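Local coordinates for vacuolar aminopeptidase 1 (Saccharomyces cerevisiae, PDB 5JGF), which removes amino acids one at a time from the N-termini of peptides and proteins as a zinc-dependent, dodecameric vacuolar enzyme and serves as major cargo of the Cvt pathway, at residues H6-I11 against V449-K454; K77-E82 against H332-N337; K207-G212 against E232-D237. All coordinates share one frame; numbering follows the deposited sequence.

In the fold
The three contacts are far apart and share no helix or strand. Contact 1 lies at the surface and packs the first turn of the N-terminal helix 7-21 against the first turns of the last helix, 448-468; the other two are nested inside the long loop it closes. Contacts 2 and 3 are buried, each with a different neighbouring subunit of the dodecamer close by. Contact 2 sets a loop between two strands of the nine-stranded mixed sheet against helix 331-336, whereas contact 3 joins a turn to the beginning of strand 233-242 in the six-stranded antiparallel sheet. Contact 1 relies on van der Waals packing and a bridging water, contact 2 on methyl groups and a CA-H...O approach, contact 3 on a serine hydrogen bond.

Contact 1 of 3, residues H6-I11 against V449-K454; sequences HNYEDI and VGLGVK
The Tyr8 ring brings its CD2-CE2 side against the start of helix 448-468. At its edge, near the ring plane, CE2 meets Leu451 N at 3.5 Å, and Gly450 C approaches the same carbon obliquely. The Leu451 and Tyr8 side chains cross at about a right angle, with Leu451 CD2 3.7 Å from Tyr8 CE2. Beyond the ring, Tyr8 OH rests on the aliphatic part of Lys454, 3.5 Å from CD, while the ammonium group goes on to a salt bridge with Asp398. Lys447 makes a cation-pi contact with the tyrosine.

One turn on, Ile11 has CG1 anti to the backbone N (chi1 -166°) and 3.9 Å from Val449 CG1; its CG2 branch sits 3.8 Å from Gly450 CA. Gly450 and Tyr8 have the nearest CA atoms, 5.0 Å apart, and a side chain on the glycine would run into the tyrosine ring. The axes of the two short helical segments cross at 102°. Ile11 and Val449 also reach helix 261-278, at Phe268 and Leu265.

The direct contacts are van der Waals ones; a water, donating to Tyr8 O and accepting from Gly450 N 3.0 Å away, supplies the hydrogen-bonded link and gives this first-turn N-H its acceptor.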
loop_
_atom_site.group_PDB
_atom_site.type_symbol
_atom_site.label_atom_id
_atom_site.label_comp_id
_atom_site.label_asym_id
_atom_site.label_seq_id
_atom_site.Cartn_x
_atom_site.Cartn_y
_atom_site.Cartn_z
ATOM N N HIS D 6 40.291 26.854 38.611
ATOM C CA HIS D 6 39.733 28.212 38.873
ATOM C C HIS D 6 39.694 29.030 37.590
ATOM O O HIS D 6 38.708 29.709 37.308
ATOM C CB HIS D 6 40.573 28.932 39.926
ATOM N N ASN D 7 40.774 28.966 36.817
ATOM C CA ASN D 7 40.857 29.698 35.560
ATOM C C ASN D 7 39.823 29.169 34.573
ATOM O O ASN D 7 39.191 29.939 33.851
ATOM C CB ASN D 7 42.253 29.571 34.969
ATOM N N TYR D 8 39.659 27.849 34.540
ATOM C CA TYR D 8 38.689 27.234 33.637
ATOM C C TYR D 8 37.264 27.582 34.043
ATOM O O TYR D 8 36.398 27.794 33.190
ATOM C CB TYR D 8 38.862 25.716 33.612
ATOM C CG TYR D 8 40.112 25.242 32.898
ATOM C CD1 TYR D 8 41.350 25.218 33.544
ATOM C CD2 TYR D 8 40.063 24.862 31.561
ATOM C CE1 TYR D 8 42.511 24.828 32.865
ATOM C CE2 TYR D 8 41.211 24.475 30.875
ATOM C CZ TYR D 8 42.430 24.460 31.528
ATOM O OH TYR D 8 43.562 24.086 30.839
ATOM N N GLU D 9 37.015 27.626 35.347
ATOM C CA GLU D 9 35.696 27.980 35.851
ATOM C C GLU D 9 35.359 29.429 35.522
ATOM O O GLU D 9 34.242 29.744 35.117
ATOM C CB GLU D 9 35.645 27.771 37.364
ATOM C CG GLU D 9 35.479 26.324 37.785
ATOM C CD GLU D 9 35.940 26.085 39.215
ATOM O OE1 GLU D 9 35.978 27.061 39.985
ATOM O OE2 GLU D 9 36.277 24.935 39.587
ATOM N N ASP D 10 36.334 30.311 35.710
ATOM C CA ASP D 10 36.144 31.726 35.430
ATOM C C ASP D 10 35.877 31.976 33.950
ATOM O O ASP D 10 34.965 32.719 33.593
ATOM C CB ASP D 10 37.372 32.529 35.877
ATOM C CG ASP D 10 37.517 32.583 37.392
ATOM O OD1 ASP D 10 36.518 32.320 38.099
ATOM O OD2 ASP D 10 38.623 32.900 37.877
ATOM N N ILE D 11 36.663 31.353 33.082
ATOM C CA ILE D 11 36.461 31.560 31.654
ATOM C C ILE D 11 35.120 30.961 31.214
ATOM O O ILE D 11 34.467 31.488 30.315
ATOM C CB ILE D 11 37.625 30.963 30.818
ATOM C CG1 ILE D 11 37.550 31.492 29.385
ATOM C CG2 ILE D 11 37.566 29.448 30.826
ATOM C CD1 ILE D 11 37.632 33.003 29.289
ATOM N N VAL D 449 35.659 25.336 27.211
ATOM C CA VAL D 449 35.934 26.696 26.757
ATOM C C VAL D 449 37.416 26.964 27.041
ATOM O O VAL D 449 38.161 27.412 26.167
ATOM C CB VAL D 449 35.079 27.739 27.515
ATOM C CG1 VAL D 449 35.501 29.147 27.115
ATOM C CG2 VAL D 449 33.602 27.528 27.200
ATOM N N GLY D 450 37.836 26.659 28.266
ATOM C CA GLY D 450 39.222 26.865 28.656
ATOM C C GLY D 450 40.208 26.020 27.870
ATOM O O GLY D 450 41.273 26.500 27.481
ATOM N N LEU D 451 39.868 24.756 27.636
ATOM C CA LEU D 451 40.758 23.881 26.884
ATOM C C LEU D 451 40.877 24.386 25.445
ATOM O O LEU D 451 41.928 24.250 24.813
ATOM C CB LEU D 451 40.234 22.440 26.913
ATOM C CG LEU D 451 40.291 21.763 28.291
ATOM C CD1 LEU D 451 39.538 20.442 28.249
ATOM C CD2 LEU D 451 41.741 21.536 28.701
ATOM N N GLY D 452 39.796 24.974 24.938
ATOM C CA GLY D 452 39.806 25.510 23.587
ATOM C C GLY D 452 40.741 26.704 23.503
ATOM O O GLY D 452 41.592 26.784 22.613
ATOM N N VAL D 453 40.581 27.638 24.436
ATOM C CA VAL D 453 41.433 28.823 24.477
ATOM C C VAL D 453 42.896 28.395 24.560
ATOM O O VAL D 453 43.754 28.924 23.853
ATOM C CB VAL D 453 41.112 29.704 25.705
ATOM C CG1 VAL D 453 42.143 30.830 25.826
ATOM C CG2 VAL D 453 39.712 30.290 25.576
ATOM N N LYS D 454 43.170 27.428 25.427
ATOM C CA LYS D 454 44.528 26.936 25.616
ATOM C C LYS D 454 45.104 26.400 24.311
ATOM O O LYS D 454 46.242 26.705 23.953
ATOM C CB LYS D 454 44.545 25.845 26.693
ATOM C CG LYS D 454 45.932 25.318 27.029
ATOM C CD LYS D 454 45.885 24.408 28.254
ATOM C CE LYS D 454 46.417 23.016 27.953
ATOM N NZ LYS D 454 47.839 23.025 27.510
HETATM O O HOH W 1 36.247 26.350 30.789
#

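Contact 2 of 3, residues K77-E82 against H332-N337; sequences KNWRAE and HTVWAN
Ala81, at the start of a short 3-10 segment, runs up against the helix at Val334, the two CA atoms 4.6 Å apart, and Ala81 O receives a nearly straight CA-H...O approach from Val334 CA at 3.4 Å, with 165° at the hydrogen. The methyl groups of Val334 divide the work on the loop. CG2 packs on Ala81 CB at 3.6 Å and also touches the indole of Trp79, where CH2 lies 3.9 Å away; CG1 reaches Trp79 CZ2. The Trp79 and Val334 side chains cross at about a right angle. Ala81 N lies over one face of the indole, offset toward the rim. Thr333 turns its CG2 methyl to Ala81 CB and to Glu82, whereas its hydroxyl is hydrogen-bonded to Asp330.

Asn337, the first residue past the helical backbone angles, folds its amide back to Thr333 O with ND2 at 2.8 Å, the donor tilted 30° from the carbonyl plane. The same ND2 also hydrogen-bonds to Lys47 O of a neighbouring subunit. Asn337 CG lies 3.2 Å from Glu82 O, a close approach that is not a hydrogen bond. An alanine here would probably leave Thr333 O without its side-chain donor, break the link to Lys47 O of the neighbouring subunit and remove the amide carbon that lies against Glu82 O.

The loop connects strands 69-76 and 86-91 of the mixed sheet. Trp79 meets Phe289 of strand 289-295 edge-to-face and also touches Ser321 and Phe324 of helix 312-324, while helix 331-336 carries Trp335, whose CB points away from the loop, onto Leu313 and Val317 of that same helix.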
loop_
_atom_site.group_PDB
_atom_site.type_symbol
_atom_site.label_atom_id
_atom_site.label_comp_id
_atom_site.label_asym_id
_atom_site.label_seq_id
_atom_site.Cartn_x
_atom_site.Cartn_y
_atom_site.Cartn_z
ATOM N N LYS D 77 56.384 43.741 12.148
ATOM C CA LYS D 77 57.245 44.609 11.356
ATOM C C LYS D 77 58.192 43.805 10.477
ATOM O O LYS D 77 58.533 44.227 9.373
ATOM C CB LYS D 77 58.059 45.519 12.280
ATOM C CG LYS D 77 59.088 46.379 11.562
ATOM C CD LYS D 77 59.887 47.212 12.554
ATOM C CE LYS D 77 60.995 47.990 11.858
ATOM N NZ LYS D 77 61.854 48.717 12.841
ATOM N N ASN D 78 58.604 42.639 10.962
ATOM C CA ASN D 78 59.534 41.798 10.220
ATOM C C ASN D 78 58.885 40.675 9.423
ATOM O O ASN D 78 59.565 39.753 8.973
ATOM C CB ASN D 78 60.574 41.216 11.177
ATOM C CG ASN D 78 61.355 42.295 11.894
ATOM O OD1 ASN D 78 61.814 43.249 11.270
ATOM N ND2 ASN D 78 61.513 42.151 13.207
ATOM N N TRP D 79 57.573 40.753 9.237
ATOM C CA TRP D 79 56.875 39.722 8.477
ATOM C C TRP D 79 57.273 39.751 7.005
ATOM O O TRP D 79 57.554 40.812 6.445
ATOM C CB TRP D 79 55.357 39.915 8.580
ATOM C CG TRP D 79 54.580 38.925 7.748
ATOM C CD1 TRP D 79 54.373 37.602 8.026
ATOM C CD2 TRP D 79 53.948 39.173 6.484
ATOM N NE1 TRP D 79 53.654 37.011 7.014
ATOM C CE2 TRP D 79 53.378 37.951 6.056
ATOM C CE3 TRP D 79 53.808 40.307 5.672
ATOM C CZ2 TRP D 79 52.678 37.831 4.849
ATOM C CZ3 TRP D 79 53.110 40.189 4.470
ATOM C CH2 TRP D 79 52.552 38.955 4.073
ATOM N N ARG D 80 57.310 38.574 6.390
ATOM C CA ARG D 80 57.617 38.448 4.971
ATOM C C ARG D 80 56.741 37.322 4.436
ATOM O O ARG D 80 56.334 36.440 5.192
ATOM C CB ARG D 80 59.107 38.149 4.747
ATOM C CG ARG D 80 59.640 36.919 5.446
ATOM C CD ARG D 80 61.166 36.956 5.491
ATOM N NE ARG D 80 61.729 35.837 6.243
ATOM C CZ ARG D 80 61.974 34.635 5.732
ATOM N NH1 ARG D 80 61.712 34.387 4.454
ATOM N NH2 ARG D 80 62.480 33.680 6.501
ATOM N N ALA D 81 56.447 37.370 3.141
ATOM C CA ALA D 81 55.588 36.389 2.481
ATOM C C ALA D 81 55.825 34.933 2.862
ATOM O O ALA D 81 54.874 34.184 3.100
ATOM C CB ALA D 81 55.703 36.544 0.972
ATOM N N GLU D 82 57.088 34.529 2.912
ATOM C CA GLU D 82 57.430 33.152 3.241
ATOM C C GLU D 82 56.979 32.708 4.631
ATOM O O GLU D 82 56.895 31.510 4.905
ATOM C CB GLU D 82 58.941 32.946 3.080
ATOM C CG GLU D 82 59.443 33.194 1.659
ATOM C CD GLU D 82 59.535 34.677 1.282
ATOM O OE1 GLU D 82 59.650 34.963 0.070
ATOM O OE2 GLU D 82 59.511 35.554 2.176
ATOM N N HIS D 332 50.603 34.338 -3.508
ATOM C CA HIS D 332 50.575 32.897 -3.717
ATOM C C HIS D 332 51.589 32.261 -2.780
ATOM O O HIS D 332 51.352 31.190 -2.221
ATOM C CB HIS D 332 50.896 32.564 -5.174
ATOM C CG HIS D 332 49.846 33.026 -6.135
ATOM N ND1 HIS D 332 48.575 32.493 -6.158
ATOM C CD2 HIS D 332 49.865 33.993 -7.081
ATOM C CE1 HIS D 332 47.857 33.113 -7.077
ATOM N NE2 HIS D 332 48.616 34.027 -7.652
ATOM N N THR D 333 52.722 32.931 -2.600
ATOM C CA THR D 333 53.751 32.431 -1.702
ATOM C C THR D 333 53.247 32.531 -0.267
ATOM O O THR D 333 53.500 31.649 0.551
ATOM C CB THR D 333 55.057 33.240 -1.846
ATOM O OG1 THR D 333 55.644 32.957 -3.121
ATOM C CG2 THR D 333 56.040 32.877 -0.744
ATOM N N VAL D 334 52.525 33.608 0.026
ATOM C CA VAL D 334 51.974 33.822 1.360
ATOM C C VAL D 334 51.064 32.663 1.770
ATOM O O VAL D 334 51.268 32.030 2.803
ATOM C CB VAL D 334 51.158 35.131 1.423
ATOM C CG1 VAL D 334 50.431 35.237 2.766
ATOM C CG2 VAL D 334 52.082 36.331 1.218
ATOM N N TRP D 335 50.060 32.382 0.947
ATOM C CA TRP D 335 49.123 31.313 1.258
ATOM C C TRP D 335 49.741 29.923 1.219
ATOM O O TRP D 335 49.361 29.053 2.003
ATOM C CB TRP D 335 47.910 31.407 0.328
ATOM C CG TRP D 335 47.069 32.614 0.642
ATOM C CD1 TRP D 335 46.790 33.664 -0.186
ATOM C CD2 TRP D 335 46.439 32.912 1.896
ATOM N NE1 TRP D 335 46.027 34.598 0.475
ATOM C CE2 TRP D 335 45.799 34.163 1.755
ATOM C CE3 TRP D 335 46.356 32.243 3.125
ATOM C CZ2 TRP D 335 45.084 34.761 2.799
ATOM C CZ3 TRP D 335 45.643 32.837 4.164
ATOM C CH2 TRP D 335 45.018 34.086 3.992
ATOM N N ALA D 336 50.707 29.710 0.330
ATOM C CA ALA D 336 51.355 28.407 0.247
ATOM C C ALA D 336 52.051 28.099 1.571
ATOM O O ALA D 336 52.220 26.936 1.938
ATOM C CB ALA D 336 52.362 28.385 -0.900
ATOM N N ASN D 337 52.438 29.146 2.294
ATOM C CA ASN D 337 53.122 28.987 3.575
ATOM C C ASN D 337 52.224 29.223 4.785
ATOM O O ASN D 337 52.716 29.333 5.905
ATOM C CB ASN D 337 54.314 29.951 3.652
ATOM C CG ASN D 337 55.475 29.516 2.782
ATOM O OD1 ASN D 337 56.172 28.548 3.097
ATOM N ND2 ASN D 337 55.687 30.224 1.677
#

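Contact 3 of 3, residues K207-G212 against E232-D237; sequences KSPLFG and ELIQMD
A type I beta turn from Ser208 to Phe211 docks on a classic beta bulge in strand 233-242, where Ile234 and Gln235 both face Leu139 of strand 132-140. Ser208 OG makes the polar link across the contact. It donates to Leu233 O at 2.7 Å, meeting the carbonyl at 138° and tilted 24° from its plane. It also appears to accept from Leu210 N, as in an ST turn, though the place of that nitrogen is less certain. With OG anti to the backbone N (chi1 172°), the hydroxyl is placed to meet Leu233 O. Pro209 follows closely: its CD is 3.1 Å from the same Leu233 O, and its CG meets Ile234 CG1 at 3.9 Å.

Leu210 inserts its isobutyl end beside the bulge. CD1 lies 3.7 Å from Gln235 N and also touches Leu233 CB and Met236 CG, while CD2 approaches Ile234 O and the amide of Gln235, the two side chains crossing at about a right angle. Leu219 of helix 216-226 packs on both Leu210 and Leu233, tying turn and strand to the helix between them in sequence. On a neighbouring subunit, Glu390 accepts a hydrogen bond from Gln235 NE2 and Arg394 packs on Pro209. The other end of the Gln235 amide curls back on its own strand, where OE1 accepts from Met236 N at 3.0 Å.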
loop_
_atom_site.group_PDB
_atom_site.type_symbol
_atom_site.label_atom_id
_atom_site.label_comp_id
_atom_site.label_asym_id
_atom_site.label_seq_id
_atom_site.Cartn_x
_atom_site.Cartn_y
_atom_site.Cartn_z
ATOM N N LYS D 207 4.834 58.981 10.814
ATOM C CA LYS D 207 5.835 59.506 9.895
ATOM C C LYS D 207 6.942 58.492 9.628
ATOM O O LYS D 207 7.699 58.623 8.667
ATOM C CB LYS D 207 6.442 60.797 10.453
ATOM C CG LYS D 207 5.450 61.946 10.562
ATOM C CD LYS D 207 6.120 63.203 11.099
ATOM C CE LYS D 207 5.137 64.360 11.162
ATOM N NZ LYS D 207 5.784 65.580 11.736
ATOM N N SER D 208 7.032 57.478 10.479
ATOM C CA SER D 208 8.054 56.453 10.324
ATOM C C SER D 208 7.811 55.586 9.098
ATOM O O SER D 208 6.683 55.182 8.828
ATOM C CB SER D 208 8.103 55.551 11.561
ATOM O OG SER D 208 8.967 54.445 11.345
ATOM N N PRO D 209 8.869 55.305 8.327
ATOM C CA PRO D 209 8.720 54.466 7.138
ATOM C C PRO D 209 8.262 53.068 7.553
ATOM O O PRO D 209 7.816 52.276 6.724
ATOM C CB PRO D 209 10.129 54.455 6.548
ATOM C CG PRO D 209 10.656 55.807 6.924
ATOM C CD PRO D 209 10.201 55.936 8.363
ATOM N N LEU D 210 8.374 52.777 8.845
ATOM C CA LEU D 210 7.979 51.473 9.365
ATOM C C LEU D 210 6.558 51.412 9.905
ATOM O O LEU D 210 6.076 50.334 10.259
ATOM C CB LEU D 210 8.951 51.018 10.456
ATOM C CG LEU D 210 10.373 50.706 9.980
ATOM C CD1 LEU D 210 11.203 50.198 11.144
ATOM C CD2 LEU D 210 10.324 49.670 8.868
ATOM N N PHE D 211 5.878 52.550 9.987
ATOM C CA PHE D 211 4.514 52.518 10.495
ATOM C C PHE D 211 3.668 51.617 9.606
ATOM O O PHE D 211 3.686 51.743 8.384
ATOM C CB PHE D 211 3.897 53.916 10.545
ATOM C CG PHE D 211 2.470 53.918 11.009
ATOM C CD1 PHE D 211 1.424 53.911 10.092
ATOM C CD2 PHE D 211 2.169 53.859 12.365
ATOM C CE1 PHE D 211 0.100 53.841 10.518
ATOM C CE2 PHE D 211 0.847 53.787 12.803
ATOM C CZ PHE D 211 -0.188 53.778 11.878
ATOM N N GLY D 212 2.934 50.701 10.225
ATOM C CA GLY D 212 2.103 49.794 9.460
ATOM C C GLY D 212 2.809 48.492 9.136
ATOM O O GLY D 212 2.154 47.471 8.924
ATOM N N GLU D 232 11.613 58.235 13.837
ATOM C CA GLU D 232 12.991 58.141 13.378
ATOM C C GLU D 232 13.408 56.751 12.898
ATOM O O GLU D 232 14.453 56.601 12.266
ATOM C CB GLU D 232 13.928 58.625 14.488
ATOM C CG GLU D 232 13.563 60.019 14.992
ATOM C CD GLU D 232 14.467 60.509 16.107
ATOM O OE1 GLU D 232 14.611 59.794 17.121
ATOM O OE2 GLU D 232 15.026 61.618 15.973
ATOM N N LEU D 233 12.596 55.739 13.189
ATOM C CA LEU D 233 12.912 54.375 12.763
ATOM C C LEU D 233 12.700 54.207 11.259
ATOM O O LEU D 233 11.629 54.527 10.742
ATOM C CB LEU D 233 12.035 53.370 13.513
ATOM C CG LEU D 233 12.117 53.338 15.042
ATOM C CD1 LEU D 233 11.111 52.325 15.571
ATOM C CD2 LEU D 233 13.527 52.977 15.492
ATOM N N ILE D 234 13.720 53.704 10.563
ATOM C CA ILE D 234 13.637 53.489 9.115
ATOM C C ILE D 234 13.640 52.018 8.697
ATOM O O ILE D 234 12.997 51.653 7.715
ATOM C CB ILE D 234 14.785 54.219 8.372
ATOM C CG1 ILE D 234 14.357 55.649 8.059
ATOM C CG2 ILE D 234 15.141 53.503 7.081
ATOM C CD1 ILE D 234 15.006 56.659 8.935
ATOM N N GLN D 235 14.379 51.188 9.428
ATOM C CA GLN D 235 14.451 49.753 9.142
ATOM C C GLN D 235 15.014 49.000 10.338
ATOM O O GLN D 235 15.545 49.602 11.270
ATOM C CB GLN D 235 15.336 49.473 7.920
ATOM C CG GLN D 235 14.570 49.211 6.624
ATOM C CD GLN D 235 13.472 48.172 6.793
ATOM O OE1 GLN D 235 13.568 47.282 7.640
ATOM N NE2 GLN D 235 12.426 48.275 5.980
ATOM N N MET D 236 14.890 47.678 10.313
ATOM C CA MET D 236 15.408 46.864 11.400
ATOM C C MET D 236 15.626 45.414 11.002
ATOM O O MET D 236 14.983 44.899 10.090
ATOM C CB MET D 236 14.482 46.943 12.618
ATOM C CG MET D 236 13.013 46.791 12.306
ATOM S SD MET D 236 11.981 47.030 13.778
ATOM C CE MET D 236 11.004 45.551 13.682
ATOM N N ASP D 237 16.568 44.780 11.690
ATOM C CA ASP D 237 16.929 43.384 11.471
ATOM C C ASP D 237 16.959 42.807 12.881
ATOM O O ASP D 237 17.978 42.874 13.567
ATOM C CB ASP D 237 18.316 43.299 10.823
ATOM C CG ASP D 237 18.752 41.870 10.539
ATOM O OD1 ASP D 237 18.022 40.930 10.914
ATOM O OD2 ASP D 237 19.837 41.691 9.941
#